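Side-chain contacts in polyhedrin (Operophtera brumata cypovirus 19, PDB 5A99), which crystallises into polyhedra, the micron-sized occlusion bodies of the virus, which as in related cypoviruses probably shelter virus particles outside the insect host: residues 36-41 / 238-243; 82-87 / 104-109; 111-116 / 154-159. All coordinates share one frame; numbering follows the deposited sequence.

Overall arrangement
Contacts 1 and 3 both lie on the six-stranded antiparallel sheet, whose strands 33-40 and 110-116 are neighbours, and their centres are about 10 Å apart. They are joined by two probable hydrogen bonds of 2.7 Å, His36 N with Ile114 O and Arg241 NH2 with Pro158 O. Contact 2 lies further out, its centre about 23 Å from that of contact 1 and 28 Å from that of contact 3. It still reaches the sheet: Tyr40 O is 2.7 Å from Val109 N, another probable hydrogen bond, and Met41 CE packs near Asn106 and Pro108. In sequence, contact 1 spans both others, while contact 2 closes just before contact 3 opens.

Contact 1 (36-41 / 238-243); sequences HLVLYM and YLYRTK
Tyr238, the first residue of the loop segment 238-243, offers a ring face to the edge of His36. CE1 of the imidazole stands over the middle of the phenol ring and lies 3.4 Å from Tyr238 CG. The two planes are inclined at 70° with centroids 4.5 Å apart, a T-shaped (edge-to-face) pair in which histidine supplies the edge. The rotation of His36 is further constrained by a hydrogen bond between NE2 and Tyr232 OH. The chain then passes Leu239, whose side chain leads away, and returns at Tyr240. With CG anti to the backbone N (chi1 -180°), this ring extends toward the strand, and its OH meets that of Tyr40 coming from the opposite direction. Tyr40 OH donates to Tyr240 OH over 2.7 Å, and each oxygen lies at the edge of the other ring, near its plane. Tyr240 OH is also hydrogen-bonded to Glu225 OE2, so the two phenols and the carboxylate form a short polar chain in a largely buried setting. That carboxylate would probably polarise the Tyr240 hydroxyl. Beside this bond, Val38 CG2 approaches the Tyr240 ring edge at CE1, 4.4 Å away, a loose apolar contact. His36, Val38 and Tyr40 thus present one face of strand 33-40, and Trp233 of helix 225-236 touches His36 and Val38 and stacks on Tyr240. The arrangement is that of a beta-sheet face covered by a C-terminal helix and its following loop, here through an aromatic layer.

Contact 2 (82-87 / 104-109); sequences SELRHL and GMNEPV
A type I beta turn, Gly104 to Glu107, abuts helix 81-92 just before the chain enters strand 110-116; Leu84 and Leu87, neighbours on one face of the helix, supply the touching methyl groups. Leu87 CD2 rests on the turn's first residue, 4.0 Å from Gly104 CA, where the lack of a side chain lets the methyl come directly against the backbone. Leu84 reaches the third residue instead: its CD1 lies 3.9 Å from Asn106 ND2, so an apolar methyl packs on an amide. Asn106 CG sits between the backbone N and the carbonyl carbon (chi1 55°), which folds the amide back over the turn and places OD1 3.3 Å from Gly104 CA. This oxygen is buried and has no hydrogen-bonding partner in the model. Glu107 braces the turn from within. Its OE2 is held by His182 ND1 and Trp63 NE1, fixing the carboxylate, while Glu107 N bonds back to Gly104 O. Gly104 N in turn donates to Glu107 OE1 over 2.7 Å, nearly straight at 176°, meeting the anti side of that oxygen 29° out of the carboxylate plane.

Contact 3 (111-116 / 154-159); sequences FQFIVQ and PLMRPI
Gln112 NE2 is gripped by two oxygens, Tyr40 OH and Arg241 O, on one side of strand 110-116, whereas on the other side Phe113 and Val115 receive the methyl of Met156. Gln112 OE1 is hydrogen-bonded to Ser169 OG as well. Met156 lies just before strand 157-161, which is separated from 110-116 by strand 164-173, so its side chain probably passes over the intervening strand. The chain runs extended to SD (chi2 180°) and then bends (chi3 90°), which brings CE in between Phe113 and Val115. CE lies 4.1 Å from Phe113 CD2, approaching the ring obliquely, and also 4.1 Å from Val115 CG2. The backbone is close as well, with Phe113 O at 3.9 Å from the same methyl. Phe113 is itself stacked on Phe126 of the three-stranded sheet and meets Phe187 there, so Met156 borders the aromatic core between the two sheets. On the Gln112 side, Ile114 CG2 and Ile159 CD1 approach more loosely, at 4.8 Å. Adhesion across this pair of segments is therefore dispersive and hydrophobic, centred on the terminal methyl of Met156, while the directed side-chain bonds of this strand are made by Gln112 and Gln116 on its reverse side.

Contact 1 (36-41 / 238-243)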
loop_
_atom_site.group_PDB
_atom_site.type_symbol
_atom_site.label_atom_id
_atom_site.label_comp_id
_atom_site.label_asym_id
_atom_site.label_seq_id
_atom_site.Cartn_x
_atom_site.Cartn_y
_atom_site.Cartn_z
ATOM N N HIS A 36 -12.719 11.580 -0.162
ATOM C CA HIS A 36 -13.695 10.592 0.279
ATOM C C HIS A 36 -14.282 9.863 -0.907
ATOM O O HIS A 36 -14.748 10.485 -1.860
ATOM C CB HIS A 36 -14.840 11.254 1.034
ATOM C CG HIS A 36 -14.538 11.549 2.470
ATOM N ND1 HIS A 36 -14.055 12.766 2.888
ATOM C CD2 HIS A 36 -14.676 10.793 3.586
ATOM C CE1 HIS A 36 -13.895 12.749 4.200
ATOM N NE2 HIS A 36 -14.255 11.558 4.647
ATOM N N LEU A 37 -14.273 8.540 -0.839
ATOM C CA LEU A 37 -15.012 7.749 -1.792
ATOM C C LEU A 37 -16.188 7.156 -1.027
ATOM O O LEU A 37 -16.010 6.341 -0.117
ATOM C CB LEU A 37 -14.123 6.668 -2.406
ATOM C CG LEU A 37 -14.806 5.726 -3.400
ATOM C CD1 LEU A 37 -15.540 6.491 -4.489
ATOM C CD2 LEU A 37 -13.772 4.764 -4.008
ATOM N N VAL A 38 -17.383 7.616 -1.369
ATOM C CA VAL A 38 -18.589 7.199 -0.672
ATOM C C VAL A 38 -19.356 6.261 -1.579
ATOM O O VAL A 38 -19.707 6.617 -2.702
ATOM C CB VAL A 38 -19.480 8.392 -0.325
ATOM C CG1 VAL A 38 -20.725 7.933 0.488
ATOM C CG2 VAL A 38 -18.684 9.429 0.419
ATOM N N LEU A 39 -19.616 5.064 -1.085
ATOM C CA LEU A 39 -20.306 4.056 -1.883
ATOM C C LEU A 39 -21.690 3.786 -1.320
ATOM O O LEU A 39 -21.839 3.416 -0.155
ATOM C CB LEU A 39 -19.481 2.771 -1.916
ATOM C CG LEU A 39 -18.055 3.021 -2.416
ATOM C CD1 LEU A 39 -17.144 1.838 -2.177
ATOM C CD2 LEU A 39 -18.099 3.375 -3.893
ATOM N N TYR A 40 -22.701 3.992 -2.152
ATOM C CA TYR A 40 -24.071 3.754 -1.748
ATOM C C TYR A 40 -24.465 2.358 -2.170
ATOM O O TYR A 40 -24.496 2.029 -3.355
ATOM C CB TYR A 40 -24.985 4.814 -2.351
ATOM C CG TYR A 40 -24.509 6.208 -2.020
ATOM C CD1 TYR A 40 -24.868 6.826 -0.823
ATOM C CD2 TYR A 40 -23.665 6.891 -2.884
ATOM C CE1 TYR A 40 -24.416 8.098 -0.515
ATOM C CE2 TYR A 40 -23.213 8.155 -2.587
ATOM C CZ TYR A 40 -23.587 8.753 -1.402
ATOM O OH TYR A 40 -23.129 10.011 -1.106
ATOM N N MET A 41 -24.755 1.535 -1.176
ATOM C CA MET A 41 -24.929 0.114 -1.400
ATOM C C MET A 41 -26.401 -0.214 -1.679
ATOM O O MET A 41 -27.287 0.650 -1.606
ATOM C CB MET A 41 -24.384 -0.673 -0.195
ATOM C CG MET A 41 -22.963 -0.266 0.260
ATOM S SD MET A 41 -21.663 -0.145 -1.002
ATOM C CE MET A 41 -21.498 -1.871 -1.434
ATOM N N TYR A 238 -16.369 17.346 7.713
ATOM C CA TYR A 238 -16.214 16.942 6.324
ATOM C C TYR A 238 -17.444 17.395 5.543
ATOM O O TYR A 238 -18.562 16.936 5.800
ATOM C CB TYR A 238 -16.076 15.427 6.227
ATOM C CG TYR A 238 -14.751 14.918 6.718
ATOM C CD1 TYR A 238 -13.573 15.504 6.288
ATOM C CD2 TYR A 238 -14.678 13.870 7.628
ATOM C CE1 TYR A 238 -12.361 15.052 6.723
ATOM C CE2 TYR A 238 -13.459 13.408 8.083
ATOM C CZ TYR A 238 -12.305 14.002 7.623
ATOM O OH TYR A 238 -11.090 13.556 8.063
ATOM N N LEU A 239 -17.236 18.317 4.613
ATOM C CA LEU A 239 -18.323 18.852 3.800
ATOM C C LEU A 239 -18.923 17.732 2.950
ATOM O O LEU A 239 -18.210 16.853 2.477
ATOM C CB LEU A 239 -17.817 20.020 2.941
ATOM C CG LEU A 239 -17.263 21.199 3.747
ATOM C CD1 LEU A 239 -16.800 22.336 2.844
ATOM C CD2 LEU A 239 -18.302 21.706 4.742
ATOM N N TYR A 240 -20.241 17.749 2.790
ATOM C CA TYR A 240 -20.949 16.625 2.194
ATOM C C TYR A 240 -22.279 17.053 1.588
ATOM O O TYR A 240 -22.954 17.965 2.087
ATOM C CB TYR A 240 -21.183 15.525 3.250
ATOM C CG TYR A 240 -21.909 14.308 2.728
ATOM C CD1 TYR A 240 -21.250 13.360 1.970
ATOM C CD2 TYR A 240 -23.256 14.105 3.005
ATOM C CE1 TYR A 240 -21.905 12.252 1.480
ATOM C CE2 TYR A 240 -23.922 12.994 2.529
ATOM C CZ TYR A 240 -23.238 12.071 1.760
ATOM O OH TYR A 240 -23.874 10.959 1.281
ATOM N N ARG A 241 -22.652 16.371 0.514
ATOM C CA ARG A 241 -23.877 16.656 -0.214
ATOM C C ARG A 241 -24.792 15.430 -0.150
ATOM O O ARG A 241 -24.401 14.342 -0.572
ATOM C CB ARG A 241 -23.518 16.975 -1.663
ATOM C CG ARG A 241 -24.434 17.936 -2.366
ATOM C CD ARG A 241 -23.854 18.308 -3.741
ATOM N NE ARG A 241 -23.113 19.568 -3.699
ATOM C CZ ARG A 241 -23.686 20.718 -3.378
ATOM N NH1 ARG A 241 -24.978 20.735 -3.088
ATOM N NH2 ARG A 241 -22.989 21.837 -3.350
ATOM N N THR A 242 -26.005 15.617 0.370
ATOM C CA THR A 242 -26.974 14.524 0.524
ATOM C C THR A 242 -27.715 14.175 -0.774
ATOM O O THR A 242 -27.583 14.859 -1.789
ATOM C CB THR A 242 -28.023 14.856 1.616
ATOM O OG1 THR A 242 -28.886 15.894 1.151
ATOM C CG2 THR A 242 -27.347 15.274 2.929
ATOM N N LYS A 243 -28.489 13.091 -0.740
ATOM C CA LYS A 243 -29.259 12.652 -1.905
ATOM C C LYS A 243 -30.196 13.750 -2.393
ATOM O O LYS A 243 -30.395 13.924 -3.600
ATOM C CB LYS A 243 -30.084 11.406 -1.581
ATOM C CG LYS A 243 -30.921 10.929 -2.760
ATOM C CD LYS A 243 -32.015 9.945 -2.349
ATOM C CE LYS A 243 -32.926 9.635 -3.537
ATOM N NZ LYS A 243 -33.897 8.529 -3.253
#

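Contact 2 (82-87 / 104-109)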
loop_
_atom_site.group_PDB
_atom_site.type_symbol
_atom_site.label_atom_id
_atom_site.label_comp_id
_atom_site.label_asym_id
_atom_site.label_seq_id
_atom_site.Cartn_x
_atom_site.Cartn_y
_atom_site.Cartn_z
ATOM N N SER A 82 -17.637 -20.241 -3.012
ATOM C CA SER A 82 -17.700 -20.680 -4.389
ATOM C C SER A 82 -18.547 -19.744 -5.227
ATOM O O SER A 82 -18.169 -19.400 -6.348
ATOM C CB SER A 82 -18.258 -22.094 -4.453
ATOM O OG SER A 82 -17.277 -23.002 -3.986
ATOM N N GLU A 83 -19.695 -19.345 -4.680
ATOM C CA GLU A 83 -20.582 -18.417 -5.361
ATOM C C GLU A 83 -19.840 -17.135 -5.685
ATOM O O GLU A 83 -19.974 -16.593 -6.786
ATOM C CB GLU A 83 -21.801 -18.084 -4.501
ATOM C CG GLU A 83 -22.902 -19.122 -4.540
ATOM C CD GLU A 83 -22.511 -20.427 -3.872
ATOM O OE1 GLU A 83 -21.520 -20.433 -3.103
ATOM O OE2 GLU A 83 -23.199 -21.447 -4.117
ATOM N N LEU A 84 -19.065 -16.639 -4.725
ATOM C CA LEU A 84 -18.359 -15.381 -4.934
ATOM C C LEU A 84 -17.285 -15.574 -5.993
ATOM O O LEU A 84 -17.078 -14.703 -6.837
ATOM C CB LEU A 84 -17.751 -14.850 -3.629
ATOM C CG LEU A 84 -16.999 -13.512 -3.693
ATOM C CD1 LEU A 84 -17.847 -12.391 -4.305
ATOM C CD2 LEU A 84 -16.523 -13.106 -2.305
ATOM N N ARG A 85 -16.613 -16.721 -5.958
ATOM C CA ARG A 85 -15.568 -16.992 -6.930
ATOM C C ARG A 85 -16.155 -16.990 -8.347
ATOM O O ARG A 85 -15.586 -16.406 -9.273
ATOM C CB ARG A 85 -14.896 -18.335 -6.651
ATOM C CG ARG A 85 -14.089 -18.855 -7.834
ATOM C CD ARG A 85 -13.313 -20.113 -7.506
ATOM N NE ARG A 85 -12.392 -20.449 -8.593
ATOM C CZ ARG A 85 -11.663 -21.560 -8.640
ATOM N NH1 ARG A 85 -11.757 -22.451 -7.671
ATOM N NH2 ARG A 85 -10.842 -21.784 -9.662
ATOM N N HIS A 86 -17.290 -17.659 -8.506
ATOM C CA HIS A 86 -17.927 -17.793 -9.812
ATOM C C HIS A 86 -18.324 -16.433 -10.364
ATOM O O HIS A 86 -18.177 -16.150 -11.559
ATOM C CB HIS A 86 -19.184 -18.658 -9.700
ATOM C CG HIS A 86 -18.920 -20.059 -9.244
ATOM N ND1 HIS A 86 -17.669 -20.640 -9.291
ATOM C CD2 HIS A 86 -19.749 -20.991 -8.715
ATOM C CE1 HIS A 86 -17.741 -21.870 -8.812
ATOM N NE2 HIS A 86 -18.990 -22.108 -8.458
ATOM N N LEU A 87 -18.869 -15.609 -9.479
ATOM C CA LEU A 87 -19.270 -14.261 -9.837
ATOM C C LEU A 87 -18.073 -13.498 -10.408
ATOM O O LEU A 87 -18.142 -12.936 -11.508
ATOM C CB LEU A 87 -19.835 -13.555 -8.606
ATOM C CG LEU A 87 -20.105 -12.062 -8.785
ATOM C CD1 LEU A 87 -21.058 -11.843 -9.951
ATOM C CD2 LEU A 87 -20.629 -11.457 -7.498
ATOM N N GLY A 104 -23.780 -8.595 -8.038
ATOM C CA GLY A 104 -23.682 -9.046 -6.667
ATOM C C GLY A 104 -24.467 -8.151 -5.739
ATOM O O GLY A 104 -24.513 -6.931 -5.927
ATOM N N MET A 105 -25.097 -8.764 -4.742
ATOM C CA MET A 105 -25.739 -8.017 -3.671
ATOM C C MET A 105 -24.708 -7.158 -2.953
ATOM O O MET A 105 -25.049 -6.151 -2.337
ATOM C CB MET A 105 -26.382 -8.978 -2.678
ATOM C CG MET A 105 -27.556 -9.737 -3.232
ATOM S SD MET A 105 -28.702 -8.657 -4.123
ATOM C CE MET A 105 -30.081 -9.782 -4.343
ATOM N N ASN A 106 -23.440 -7.554 -3.056
ATOM C CA ASN A 106 -22.359 -6.873 -2.348
ATOM C C ASN A 106 -21.856 -5.635 -3.076
ATOM O O ASN A 106 -21.045 -4.893 -2.537
ATOM C CB ASN A 106 -21.182 -7.842 -2.093
ATOM C CG ASN A 106 -20.661 -8.498 -3.379
ATOM O OD1 ASN A 106 -21.379 -8.590 -4.379
ATOM N ND2 ASN A 106 -19.415 -8.972 -3.345
ATOM N N GLU A 107 -22.332 -5.421 -4.297
ATOM C CA GLU A 107 -21.819 -4.341 -5.142
ATOM C C GLU A 107 -22.553 -3.019 -4.931
ATOM O O GLU A 107 -23.755 -3.003 -4.694
ATOM C CB GLU A 107 -21.929 -4.734 -6.615
ATOM C CG GLU A 107 -21.083 -5.941 -7.022
ATOM C CD GLU A 107 -21.135 -6.175 -8.516
ATOM O OE1 GLU A 107 -22.178 -6.645 -9.004
ATOM O OE2 GLU A 107 -20.146 -5.864 -9.208
ATOM N N PRO A 108 -21.823 -1.902 -5.052
ATOM C CA PRO A 108 -22.368 -0.558 -4.846
ATOM C C PRO A 108 -23.276 -0.146 -6.000
ATOM O O PRO A 108 -23.074 -0.557 -7.145
ATOM C CB PRO A 108 -21.112 0.323 -4.798
ATOM C CG PRO A 108 -20.123 -0.400 -5.662
ATOM C CD PRO A 108 -20.407 -1.868 -5.459
ATOM N N VAL A 109 -24.283 0.656 -5.685
ATOM C CA VAL A 109 -25.195 1.172 -6.687
ATOM C C VAL A 109 -24.628 2.420 -7.347
ATOM O O VAL A 109 -24.780 2.641 -8.549
ATOM C CB VAL A 109 -26.543 1.527 -6.034
ATOM C CG1 VAL A 109 -27.518 2.054 -7.076
ATOM C CG2 VAL A 109 -27.109 0.319 -5.334
#

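Contact 3 (111-116 / 154-159)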
loop_
_atom_site.group_PDB
_atom_site.type_symbol
_atom_site.label_atom_id
_atom_site.label_comp_id
_atom_site.label_asym_id
_atom_site.label_seq_id
_atom_site.Cartn_x
_atom_site.Cartn_y
_atom_site.Cartn_z
ATOM N N PHE A 111 -21.886 6.190 -6.390
ATOM C CA PHE A 111 -20.807 6.750 -5.592
ATOM C C PHE A 111 -20.905 8.276 -5.490
ATOM O O PHE A 111 -21.556 8.938 -6.313
ATOM C CB PHE A 111 -19.456 6.383 -6.230
ATOM C CG PHE A 111 -19.165 7.147 -7.493
ATOM C CD1 PHE A 111 -18.593 8.409 -7.436
ATOM C CD2 PHE A 111 -19.493 6.624 -8.739
ATOM C CE1 PHE A 111 -18.348 9.131 -8.595
ATOM C CE2 PHE A 111 -19.236 7.347 -9.908
ATOM C CZ PHE A 111 -18.658 8.597 -9.824
ATOM N N GLN A 112 -20.254 8.826 -4.471
ATOM C CA GLN A 112 -19.954 10.252 -4.424
ATOM C C GLN A 112 -18.478 10.414 -4.055
ATOM O O GLN A 112 -17.997 9.833 -3.071
ATOM C CB GLN A 112 -20.861 11.000 -3.433
ATOM C CG GLN A 112 -20.408 12.443 -3.175
ATOM C CD GLN A 112 -21.428 13.305 -2.428
ATOM O OE1 GLN A 112 -21.303 14.532 -2.387
ATOM N NE2 GLN A 112 -22.408 12.671 -1.806
ATOM N N PHE A 113 -17.755 11.171 -4.871
ATOM C CA PHE A 113 -16.339 11.425 -4.627
ATOM C C PHE A 113 -16.192 12.883 -4.215
ATOM O O PHE A 113 -16.667 13.779 -4.915
ATOM C CB PHE A 113 -15.536 11.105 -5.891
ATOM C CG PHE A 113 -14.061 11.360 -5.768
ATOM C CD1 PHE A 113 -13.286 10.632 -4.873
ATOM C CD2 PHE A 113 -13.438 12.314 -6.558
ATOM C CE1 PHE A 113 -11.917 10.852 -4.772
ATOM C CE2 PHE A 113 -12.070 12.538 -6.460
ATOM C CZ PHE A 113 -11.314 11.805 -5.558
ATOM N N ILE A 114 -15.572 13.107 -3.056
ATOM C CA ILE A 114 -15.410 14.445 -2.502
ATOM C C ILE A 114 -13.969 14.721 -2.112
ATOM O O ILE A 114 -13.347 13.957 -1.367
ATOM C CB ILE A 114 -16.299 14.674 -1.249
ATOM C CG1 ILE A 114 -17.753 14.311 -1.551
ATOM C CG2 ILE A 114 -16.215 16.131 -0.785
ATOM C CD1 ILE A 114 -18.551 13.993 -0.326
ATOM N N VAL A 115 -13.446 15.826 -2.633
ATOM C CA VAL A 115 -12.133 16.317 -2.256
ATOM C C VAL A 115 -12.337 17.612 -1.480
ATOM O O VAL A 115 -13.196 18.419 -1.813
ATOM C CB VAL A 115 -11.230 16.556 -3.482
ATOM C CG1 VAL A 115 -10.948 15.231 -4.185
ATOM C CG2 VAL A 115 -11.863 17.560 -4.436
ATOM N N GLN A 116 -11.576 17.764 -0.409
ATOM C CA GLN A 116 -11.710 18.904 0.484
ATOM C C GLN A 116 -10.349 19.369 0.967
ATOM O O GLN A 116 -9.453 18.561 1.198
ATOM C CB GLN A 116 -12.577 18.535 1.689
ATOM C CG GLN A 116 -12.733 19.665 2.696
ATOM C CD GLN A 116 -13.602 19.273 3.902
ATOM O OE1 GLN A 116 -14.634 18.621 3.752
ATOM N NE2 GLN A 116 -13.191 19.689 5.093
ATOM N N PRO A 154 -13.834 20.330 -13.249
ATOM C CA PRO A 154 -14.908 21.259 -13.633
ATOM C C PRO A 154 -16.295 20.618 -13.581
ATOM O O PRO A 154 -17.293 21.321 -13.455
ATOM C CB PRO A 154 -14.528 21.656 -15.063
ATOM C CG PRO A 154 -13.793 20.476 -15.599
ATOM C CD PRO A 154 -13.037 19.896 -14.408
ATOM N N LEU A 155 -16.347 19.294 -13.645
ATOM C CA LEU A 155 -17.613 18.579 -13.567
ATOM C C LEU A 155 -18.120 18.507 -12.136
ATOM O O LEU A 155 -19.249 18.077 -11.886
ATOM C CB LEU A 155 -17.459 17.158 -14.082
ATOM C CG LEU A 155 -16.891 16.977 -15.484
ATOM C CD1 LEU A 155 -17.024 15.508 -15.859
ATOM C CD2 LEU A 155 -17.589 17.903 -16.511
ATOM N N MET A 156 -17.271 18.886 -11.193
ATOM C CA MET A 156 -17.637 18.769 -9.791
ATOM C C MET A 156 -18.466 19.969 -9.360
ATOM O O MET A 156 -18.464 21.021 -10.011
ATOM C CB MET A 156 -16.398 18.635 -8.903
ATOM C CG MET A 156 -15.444 17.544 -9.349
ATOM S SD MET A 156 -13.995 17.396 -8.308
ATOM C CE MET A 156 -14.591 16.216 -7.111
ATOM N N ARG A 157 -19.192 19.782 -8.265
ATOM C CA ARG A 157 -20.010 20.831 -7.688
ATOM C C ARG A 157 -19.461 21.155 -6.316
ATOM O O ARG A 157 -19.418 20.300 -5.426
ATOM C CB ARG A 157 -21.478 20.417 -7.598
ATOM C CG ARG A 157 -22.185 20.382 -8.947
ATOM C CD ARG A 157 -23.646 19.984 -8.800
ATOM N NE ARG A 157 -24.408 20.932 -7.985
ATOM C CZ ARG A 157 -25.230 20.583 -6.994
ATOM N NH1 ARG A 157 -25.386 19.308 -6.675
ATOM N NH2 ARG A 157 -25.902 21.507 -6.318
ATOM N N PRO A 158 -19.023 22.399 -6.148
ATOM C CA PRO A 158 -18.397 22.845 -4.908
ATOM C C PRO A 158 -19.381 22.864 -3.755
ATOM O O PRO A 158 -20.593 22.965 -3.960
ATOM C CB PRO A 158 -17.951 24.272 -5.231
ATOM C CG PRO A 158 -17.994 24.383 -6.701
ATOM C CD PRO A 158 -19.084 23.475 -7.144
ATOM N N ILE A 159 -18.842 22.760 -2.549
ATOM C CA ILE A 159 -19.621 22.910 -1.329
ATOM C C ILE A 159 -18.990 24.041 -0.521
ATOM O O ILE A 159 -17.765 24.093 -0.361
ATOM C CB ILE A 159 -19.629 21.628 -0.484
ATOM C CG1 ILE A 159 -20.168 20.446 -1.293
ATOM C CG2 ILE A 159 -20.460 21.831 0.792
ATOM C CD1 ILE A 159 -19.998 19.106 -0.592
#